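Local coordinates for putative cell adhesion protein (PDB 4DGU) that probably serves as a fimbrillin-like component of a pilus involved in cell adhesion, and binds zinc ions, at residues 126-130 with 162-166; 66-70 with 114-118. One frame throughout, in Å; residues are numbered along the deposited sequence.

Contact 1. Residues 126-130 with 162-166; sequences KRMTV and NGTIE
M128 reaches across to N162, its methyl carbon CE lying 3.8 Å from N162 O, where a turn leads into the strand 165-167. Within that turn N162 OD1 accepts the amide of T164 (N to OD1 3.0 Å), in the plane of its carbonyl group: an Asx turn. The contact joins two sheets of the fimbrillin-like fold, as 126-130 includes a break in the long strand 120-135 of the mixed sheet, whereas 165-167 belongs to the antiparallel one. At G163 the backbone faces the side chain of M128, a selenomethionine, and the carbonyl O is 3.3 Å from M128 CG. The positive phi (78°) suits glycine, and probably little room is left beside that CG; Q158 donates to the same carbonyl. With CG beside its own backbone N and the chain bent at both following torsions, M128 folds its CE over the G163-T164 peptide, 3.5 Å from T164 N. I165 then turns back toward the first segment. Its terminal CD1 packs against both M128 and T129, 3.8 Å from M128 CB and 3.7 Å from T129 CG2, the I165 and T129 side chains crossing obliquely. T129 OG1 is hydrogen-bonded to N188 OD1 and H107 N. No direct hydrogen bond links the segments; instead a water donates to M128 O at 2.7 Å and accepts from I165 N at 3.1 Å.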
loop_
_atom_site.group_PDB
_atom_site.type_symbol
_atom_site.label_atom_id
_atom_site.label_comp_id
_atom_site.label_asym_id
_atom_site.label_seq_id
_atom_site.Cartn_x
_atom_site.Cartn_y
_atom_site.Cartn_z
ATOM N N LYS A 126 9.323 23.337 -6.645
ATOM C CA LYS A 126 8.824 22.284 -5.789
ATOM C C LYS A 126 7.980 22.959 -4.683
ATOM O O LYS A 126 8.386 24.028 -4.219
ATOM C CB LYS A 126 10.000 21.517 -5.139
ATOM C CG LYS A 126 10.902 20.740 -6.071
ATOM C CD LYS A 126 12.055 20.106 -5.308
ATOM C CE LYS A 126 12.986 19.288 -6.186
ATOM N NZ LYS A 126 14.207 18.899 -5.418
ATOM N N ARG A 127 6.842 22.362 -4.244
ATOM C CA ARG A 127 6.093 22.855 -3.076
ATOM C C ARG A 127 6.672 22.077 -1.885
ATOM O O ARG A 127 6.638 20.839 -1.907
ATOM C CB ARG A 127 4.570 22.690 -3.223
ATOM C CG ARG A 127 3.757 23.268 -2.051
ATOM C CD ARG A 127 2.278 23.389 -2.361
ATOM N NE ARG A 127 1.982 24.529 -3.235
ATOM C CZ ARG A 127 1.676 24.452 -4.533
ATOM N NH1 ARG A 127 1.574 23.280 -5.130
ATOM N NH2 ARG A 127 1.441 25.555 -5.233
HETATM N N MSE A 128 7.293 22.792 -0.911
HETATM C CA MSE A 128 7.999 22.201 0.246
HETATM C C MSE A 128 7.061 21.938 1.420
HETATM O O MSE A 128 7.382 21.118 2.291
HETATM C CB MSE A 128 9.190 23.070 0.691
HETATM C CG MSE A 128 10.069 23.581 -0.466
HETATM SE SE MSE A 128 10.603 22.195 -1.729
HETATM C CE MSE A 128 11.742 21.034 -0.565
ATOM N N THR A 129 5.907 22.638 1.435
ATOM C CA THR A 129 4.816 22.455 2.392
ATOM C C THR A 129 3.778 21.495 1.757
ATOM O O THR A 129 3.912 21.131 0.577
ATOM C CB THR A 129 4.217 23.792 2.798
ATOM O OG1 THR A 129 3.944 24.517 1.599
ATOM C CG2 THR A 129 5.141 24.605 3.723
ATOM N N VAL A 130 2.750 21.082 2.537
ATOM C CA VAL A 130 1.755 20.099 2.105
ATOM C C VAL A 130 0.348 20.743 2.073
ATOM O O VAL A 130 -0.196 21.006 3.142
ATOM C CB VAL A 130 1.803 18.809 3.010
ATOM C CG1 VAL A 130 0.775 17.757 2.583
ATOM C CG2 VAL A 130 3.214 18.197 3.045
ATOM N N ASN A 162 18.358 23.979 -0.097
ATOM C CA ASN A 162 17.591 23.001 -0.875
ATOM C C ASN A 162 16.051 23.086 -0.643
ATOM O O ASN A 162 15.312 22.294 -1.234
ATOM C CB ASN A 162 18.096 21.561 -0.659
ATOM C CG ASN A 162 17.886 20.965 0.713
ATOM O OD1 ASN A 162 16.922 21.252 1.419
ATOM N ND2 ASN A 162 18.738 20.033 1.073
ATOM N N GLY A 163 15.600 24.017 0.203
ATOM C CA GLY A 163 14.183 24.238 0.488
ATOM C C GLY A 163 13.485 23.276 1.437
ATOM O O GLY A 163 12.375 23.571 1.872
ATOM N N THR A 164 14.113 22.132 1.774
ATOM C CA THR A 164 13.559 21.058 2.619
ATOM C C THR A 164 13.165 21.526 4.038
ATOM O O THR A 164 13.935 22.171 4.731
ATOM C CB THR A 164 14.530 19.875 2.650
ATOM O OG1 THR A 164 14.593 19.341 1.338
ATOM C CG2 THR A 164 14.075 18.756 3.551
ATOM N N ILE A 165 11.945 21.151 4.449
ATOM C CA ILE A 165 11.385 21.458 5.761
ATOM C C ILE A 165 11.354 20.176 6.582
ATOM O O ILE A 165 10.896 19.137 6.112
ATOM C CB ILE A 165 9.982 22.131 5.681
ATOM C CG1 ILE A 165 10.039 23.409 4.809
ATOM C CG2 ILE A 165 9.442 22.449 7.092
ATOM C CD1 ILE A 165 8.688 23.923 4.332
ATOM N N GLU A 166 11.865 20.263 7.802
ATOM C CA GLU A 166 11.878 19.147 8.749
ATOM C C GLU A 166 11.223 19.658 10.017
ATOM O O GLU A 166 11.599 20.711 10.527
ATOM C CB GLU A 166 13.312 18.587 8.969
ATOM C CG GLU A 166 13.537 17.664 10.176
ATOM C CD GLU A 166 12.766 16.360 10.321
ATOM O OE1 GLU A 166 12.591 15.637 9.314
ATOM O OE2 GLU A 166 12.389 16.033 11.471
HETATM O O HOH W 1 9.866 20.044 2.481
#

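Contact 2. Residues 66-70 with 114-118; sequences AWNEI and AAPGS
The indole of W67 lies against a type II beta turn running from A115 to S118, with P116 over its six-membered ring. P116 CA sits 3.5 Å from that ring's centroid, only 9° off the normal, in a CH-pi contact directed almost straight down onto the face. The proline CB lies over the same face, above CE3, and the two side chains cross at about a right angle. G117 follows over the five-membered ring, its CA 4.0 Å from the centroid and more slanted. Positions two and three of the turn thus pave one face of the indole, and the backbone angles of G117, at which a CB would collide with the carbonyl O of P116, suit the glycine of a type II turn. Farther out, A114 CB meets the ring edge at CH2 (3.9 Å), while I70 CD1 extends the apolar patch to P116 CG at 4.2 Å. F14, V77 and V121 pack around the indole from neighbouring strands. At the polar rim, W67 NE1 donates to S118 O at 2.8 Å, with the acceptor practically in the indole plane and an N-H...O angle of 155°. The turn braces itself as well: A115 O receives S118 N and, on a lone pair, S118 OG at 2.7 Å. A leucine in place of W67 would probably leave S118 O without this donor and the backbone of P116 and G117 without the flat surface beneath it. The CH-pi contacts set the indole's distance from the turn and the hydrogen bond from NE1 helps to fix its rotation in the plane, so the two surface loops are joined by a contact that is directional as well as apolar.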
loop_
_atom_site.group_PDB
_atom_site.type_symbol
_atom_site.label_atom_id
_atom_site.label_comp_id
_atom_site.label_asym_id
_atom_site.label_seq_id
_atom_site.Cartn_x
_atom_site.Cartn_y
_atom_site.Cartn_z
ATOM N N ALA A 66 20.685 40.998 -14.731
ATOM C CA ALA A 66 21.937 41.118 -15.475
ATOM C C ALA A 66 22.688 39.774 -15.446
ATOM O O ALA A 66 22.705 39.106 -14.410
ATOM C CB ALA A 66 22.781 42.212 -14.848
ATOM N N TRP A 67 23.317 39.384 -16.559
ATOM C CA TRP A 67 24.033 38.110 -16.596
ATOM C C TRP A 67 25.417 38.167 -15.863
ATOM O O TRP A 67 26.164 37.185 -15.921
ATOM C CB TRP A 67 24.165 37.570 -18.040
ATOM C CG TRP A 67 23.064 36.620 -18.446
ATOM C CD1 TRP A 67 22.134 36.809 -19.432
ATOM C CD2 TRP A 67 22.780 35.329 -17.872
ATOM N NE1 TRP A 67 21.302 35.712 -19.520
ATOM C CE2 TRP A 67 21.683 34.785 -18.581
ATOM C CE3 TRP A 67 23.357 34.574 -16.837
ATOM C CZ2 TRP A 67 21.138 33.536 -18.267
ATOM C CZ3 TRP A 67 22.813 33.344 -16.523
ATOM C CH2 TRP A 67 21.706 32.842 -17.219
ATOM N N ASN A 68 25.703 39.249 -15.113
ATOM C CA ASN A 68 26.927 39.365 -14.318
ATOM C C ASN A 68 26.709 38.746 -12.952
ATOM O O ASN A 68 27.629 38.128 -12.418
ATOM C CB ASN A 68 27.447 40.804 -14.181
ATOM C CG ASN A 68 26.422 41.873 -14.305
ATOM O OD1 ASN A 68 26.098 42.310 -15.409
ATOM N ND2 ASN A 68 25.911 42.327 -13.174
ATOM N N GLU A 69 25.488 38.904 -12.402
ATOM C CA GLU A 69 25.062 38.340 -11.118
ATOM C C GLU A 69 24.944 36.824 -11.251
ATOM O O GLU A 69 23.827 36.302 -11.362
ATOM C CB GLU A 69 23.706 38.944 -10.679
ATOM C CG GLU A 69 23.671 40.464 -10.525
ATOM C CD GLU A 69 22.269 41.038 -10.404
ATOM O OE1 GLU A 69 21.519 40.612 -9.492
ATOM O OE2 GLU A 69 21.918 41.913 -11.228
ATOM N N ILE A 70 26.099 36.117 -11.312
ATOM C CA ILE A 70 26.157 34.649 -11.473
ATOM C C ILE A 70 27.268 34.032 -10.606
ATOM O O ILE A 70 27.545 32.839 -10.727
ATOM C CB ILE A 70 26.329 34.206 -12.966
ATOM C CG1 ILE A 70 27.625 34.776 -13.612
ATOM C CG2 ILE A 70 25.074 34.494 -13.785
ATOM C CD1 ILE A 70 28.042 34.106 -14.822
ATOM N N ALA A 114 20.957 27.221 -16.333
ATOM C CA ALA A 114 20.945 28.003 -17.553
ATOM C C ALA A 114 22.350 28.371 -17.994
ATOM O O ALA A 114 23.277 28.394 -17.193
ATOM C CB ALA A 114 20.123 29.276 -17.343
ATOM N N ALA A 115 22.500 28.668 -19.272
ATOM C CA ALA A 115 23.754 29.091 -19.838
ATOM C C ALA A 115 23.761 30.600 -19.906
ATOM O O ALA A 115 22.786 31.170 -20.387
ATOM C CB ALA A 115 23.934 28.496 -21.231
ATOM N N PRO A 116 24.821 31.288 -19.422
ATOM C CA PRO A 116 24.843 32.758 -19.524
ATOM C C PRO A 116 24.582 33.216 -20.951
ATOM O O PRO A 116 25.070 32.593 -21.889
ATOM C CB PRO A 116 26.252 33.123 -19.053
ATOM C CG PRO A 116 26.628 32.003 -18.157
ATOM C CD PRO A 116 26.043 30.779 -18.775
ATOM N N GLY A 117 23.761 34.249 -21.101
ATOM C CA GLY A 117 23.377 34.760 -22.414
ATOM C C GLY A 117 21.983 34.343 -22.852
ATOM O O GLY A 117 21.456 34.916 -23.796
ATOM N N SER A 118 21.378 33.341 -22.182
ATOM C CA SER A 118 20.003 32.878 -22.430
ATOM C C SER A 118 19.022 33.995 -22.123
ATOM O O SER A 118 19.170 34.657 -21.089
ATOM C CB SER A 118 19.672 31.673 -21.560
ATOM O OG SER A 118 20.569 30.609 -21.818
#

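Overall arrangement
Contacts 1 and 2 mark different levels of the same fimbrillin-like chain: the first is buried, its centre about 6 Å from the centre of the chain, the second on the surface, about 29 Å from it. Their centres are 26 Å apart and their nearest atoms about 15 Å. The mixed sheet connects them, since strand 108-114 ends at contact 2 and the chain returns along strand 120-135 to contact 1. Zinc-binding residues lie nearer contact 1: the T129 side chain is about 4 Å from that of H107, an observed zinc-binding residue whose ion is not bound to this chain in the model, and the I165 side chain about 9 Å from that of E155, which with E174 holds zinc here. Separately, T129 lies about 6 Å from a bound zinc ion. At contact 2, A114 is about 11 Å from zinc-binding D19, side chain to side chain.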